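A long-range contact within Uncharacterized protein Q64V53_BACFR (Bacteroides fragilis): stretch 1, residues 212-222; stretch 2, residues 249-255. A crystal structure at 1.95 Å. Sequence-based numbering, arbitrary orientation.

Stretch 1, residues 212-222: DILGSDLPNLE
Stretch 2 (249-255) DRFPNLK

At the centre of this contact lies the ring of Phe251, a large flat hydrocarbon surface that several aliphatic groups can share. Its CA-CB bond points sideways to stretch 1, but chi1 near -59° (m) and chi2 of 128° bring the end of the ring nearer. Ile213 (m, t), from the helix that opens stretch 1, meets the ring edge, CG2 to Phe251 CZ at 4.2 Å. Leu218 (m, t) sets its CB 3.9 Å from Phe251 CE2, while its carbonyl O also lies at the edge, 3.7 Å from Phe251 CD2. Leu221 approaches obliquely: its CD2 is 3.9 Å from Phe251 CE2 and 4.3 Å from the ring centroid, an off-centre CH-pi contact 28° off the ring normal. The same methyl reaches the next apolar residue, with Leu221 CD2 4.0 Å from Leu254 CD1. Both leucines adopt the t, p rotamer, chi1 -166° and chi2 67° for Leu221, -160° and 73° for Leu254. Branched, uncharged side chains suit these buried sites because they fill space without demanding polar partners.

The backbones around this core repeat one motif. Leu218 to Leu221 and Phe251 to Leu254 each form a type I turn, closed by Leu221 N to Leu218 O at 3.1 Å and Leu254 N to Phe251 O at 3.2 Å. In each, proline comes second, where its ring-restricted phi (-59° at Pro219, -63° at Pro252) matches the turn, then asparagine (phi -96° and psi 6° at Asn220, phi -117° and psi 9° at Asn253). The last residue, leucine, is extended (phi/psi -60/136° at Leu221, -64/137° at Leu254). The turns lie side by side, shifted by one: the CA atoms closest across the contact are Pro219 and Phe251, 5.5 Å apart, and Glu222 and Leu254, 3.9 Å apart. Both residue numbers rise together, so the chains run in the same direction.

Polar groups then tie the turns together. Asn253 (chi1 -67°, m; chi2 -60°) points toward stretch 1, and its amide ND2 donates to Pro219 O at 2.9 Å. One water donates to Pro219 O (2.9 Å) and Leu221 O (2.7 Å) and accepts from Asn253 N (2.8 Å). A second accepts from Leu218 N (3.0 Å) and donates to Arg250 O (3.1 Å).

At one end, Lys255 N donates to Glu222 O at 2.7 Å, a nearly straight backbone bond. Their side chains add a salt bridge, Lys255 NZ to Glu222 OE2 at 3.1 Å; Lys255 is m, t, t, p, and Glu222 is m, t with chi3 -45°. Long flexible chains let these charges meet at the partly exposed margin. Arg250 starts sideways, but its long chain (t, t, m, chi4 -76°) brings its end nearer stretch 1, where NH1 makes a weak hydrogen bond to Leu214 O at 3.1 Å; the flat guanidinium also leaves a face for Leu214 CB, 4.2 Å from Arg250 NH1.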

# COMPACT_ATOMS: atom_id res chain seq x y z
N ASP A 212 9.34 3.57 30.49
CA ASP A 212 10.69 3.14 30.15
C ASP A 212 11.41 4.31 29.53
O ASP A 212 12.57 4.59 29.86
CB ASP A 212 10.67 1.97 29.16
CG ASP A 212 10.30 0.65 29.82
OD1 ASP A 212 10.49 0.53 31.05
OD2 ASP A 212 9.84 -0.27 29.11
N ILE A 213 10.73 5.03 28.65
CA ILE A 213 11.34 6.19 28.01
C ILE A 213 11.66 7.26 29.03
O ILE A 213 12.79 7.75 29.08
CB ILE A 213 10.40 6.77 26.93
CG1 ILE A 213 10.10 5.68 25.90
CG2 ILE A 213 11.03 7.97 26.27
CD1 ILE A 213 8.99 6.02 24.94
N LEU A 214 10.69 7.60 29.88
CA LEU A 214 10.90 8.62 30.91
C LEU A 214 12.01 8.22 31.84
O LEU A 214 12.75 9.07 32.35
CB LEU A 214 9.61 8.82 31.73
CG LEU A 214 8.29 9.05 31.01
CD1 LEU A 214 7.23 9.48 32.03
CD2 LEU A 214 8.45 10.11 29.95
N GLY A 215 12.13 6.91 32.07
CA GLY A 215 13.17 6.42 32.96
C GLY A 215 14.53 6.28 32.30
O GLY A 215 15.52 5.99 32.98
N SER A 216 14.59 6.48 30.99
CA SER A 216 15.85 6.36 30.26
C SER A 216 16.42 7.71 29.98
O SER A 216 15.71 8.72 29.98
CB SER A 216 15.63 5.65 28.93
OG SER A 216 15.05 4.37 29.12
N ASP A 217 17.73 7.75 29.74
CA ASP A 217 18.39 9.00 29.41
C ASP A 217 18.71 8.94 27.94
O ASP A 217 19.45 8.07 27.48
CB ASP A 217 19.67 9.16 30.23
CG ASP A 217 19.39 9.23 31.73
OD1 ASP A 217 18.64 10.14 32.16
OD2 ASP A 217 19.92 8.37 32.47
N LEU A 218 18.13 9.87 27.18
CA LEU A 218 18.33 9.93 25.74
C LEU A 218 18.76 11.32 25.37
O LEU A 218 18.08 12.00 24.60
CB LEU A 218 17.02 9.57 25.02
CG LEU A 218 16.34 8.28 25.48
CD1 LEU A 218 14.99 8.10 24.82
CD2 LEU A 218 17.25 7.10 25.14
N PRO A 219 19.90 11.79 25.91
CA PRO A 219 20.38 13.14 25.61
C PRO A 219 20.62 13.46 24.16
O PRO A 219 20.46 14.61 23.74
CB PRO A 219 21.65 13.25 26.44
CG PRO A 219 22.19 11.86 26.39
CD PRO A 219 20.94 11.03 26.63
N ASN A 220 21.03 12.47 23.37
CA ASN A 220 21.31 12.73 21.96
C ASN A 220 20.15 12.42 21.04
O ASN A 220 20.30 12.48 19.82
CB ASN A 220 22.54 11.95 21.50
CG ASN A 220 23.79 12.33 22.28
OD1 ASN A 220 24.06 13.52 22.50
ND2 ASN A 220 24.57 11.33 22.68
N LEU A 221 19.00 12.08 21.60
CA LEU A 221 17.83 11.76 20.78
C LEU A 221 17.46 12.96 19.92
O LEU A 221 17.46 14.10 20.39
CB LEU A 221 16.64 11.37 21.66
CG LEU A 221 15.48 10.70 20.92
CD1 LEU A 221 15.93 9.35 20.42
CD2 LEU A 221 14.30 10.53 21.85
N GLU A 222 17.16 12.72 18.64
CA GLU A 222 16.78 13.80 17.73
C GLU A 222 15.37 13.63 17.21
O GLU A 222 14.73 14.60 16.78
CB GLU A 222 17.75 13.86 16.55
CG GLU A 222 19.21 14.06 16.98
CD GLU A 222 20.13 14.32 15.80
OE1 GLU A 222 20.01 13.61 14.78
OE2 GLU A 222 20.98 15.23 15.91
N ASP A 249 14.76 20.01 28.70
CA ASP A 249 15.76 19.47 29.62
C ASP A 249 15.90 17.97 29.41
O ASP A 249 17.01 17.42 29.51
CB ASP A 249 15.37 19.75 31.08
CG ASP A 249 15.47 21.23 31.43
OD1 ASP A 249 16.49 21.86 31.08
OD2 ASP A 249 14.53 21.75 32.07
N ARG A 250 14.80 17.29 29.11
CA ARG A 250 14.85 15.85 28.89
C ARG A 250 15.49 15.47 27.57
O ARG A 250 16.35 14.59 27.51
CB ARG A 250 13.44 15.25 28.96
CG ARG A 250 13.39 13.73 28.80
CD ARG A 250 11.96 13.22 28.87
NE ARG A 250 11.33 13.57 30.14
CZ ARG A 250 11.58 12.95 31.29
NH1 ARG A 250 12.45 11.95 31.33
NH2 ARG A 250 10.98 13.35 32.40
N PHE A 251 15.08 16.16 26.50
CA PHE A 251 15.60 15.91 25.16
C PHE A 251 16.17 17.19 24.60
O PHE A 251 15.56 17.82 23.73
CB PHE A 251 14.44 15.42 24.25
CG PHE A 251 13.77 14.16 24.74
CD1 PHE A 251 12.39 14.11 24.90
CD2 PHE A 251 14.51 13.03 25.03
CE1 PHE A 251 11.76 12.95 25.33
CE2 PHE A 251 13.88 11.85 25.46
CZ PHE A 251 12.50 11.82 25.61
N PRO A 252 17.35 17.60 25.08
CA PRO A 252 17.96 18.84 24.59
C PRO A 252 18.34 18.89 23.12
O PRO A 252 18.62 19.97 22.59
CB PRO A 252 19.16 19.02 25.52
CG PRO A 252 19.55 17.61 25.83
CD PRO A 252 18.21 16.96 26.10
N ASN A 253 18.36 17.75 22.44
CA ASN A 253 18.72 17.74 21.03
C ASN A 253 17.60 17.28 20.12
O ASN A 253 17.82 17.08 18.93
CB ASN A 253 19.95 16.86 20.79
CG ASN A 253 21.21 17.45 21.42
OD1 ASN A 253 21.63 18.55 21.09
ND2 ASN A 253 21.81 16.70 22.33
N LEU A 254 16.41 17.12 20.68
CA LEU A 254 15.26 16.67 19.88
C LEU A 254 14.89 17.68 18.79
O LEU A 254 14.89 18.89 19.03
CB LEU A 254 14.06 16.43 20.79
CG LEU A 254 12.97 15.52 20.21
CD1 LEU A 254 13.45 14.08 20.20
CD2 LEU A 254 11.71 15.64 21.04
N LYS A 255 14.60 17.18 17.59
CA LYS A 255 14.22 18.02 16.44
C LYS A 255 12.85 17.63 15.93
O LYS A 255 12.10 18.47 15.44
CB LYS A 255 15.20 17.84 15.28
CG LYS A 255 16.59 18.38 15.50
CD LYS A 255 17.44 18.21 14.25
CE LYS A 255 18.87 18.72 14.46
NZ LYS A 255 19.58 17.96 15.53
O HOH W 1 16.10 11.61 28.43
O HOH W 2 17.74 15.10 22.93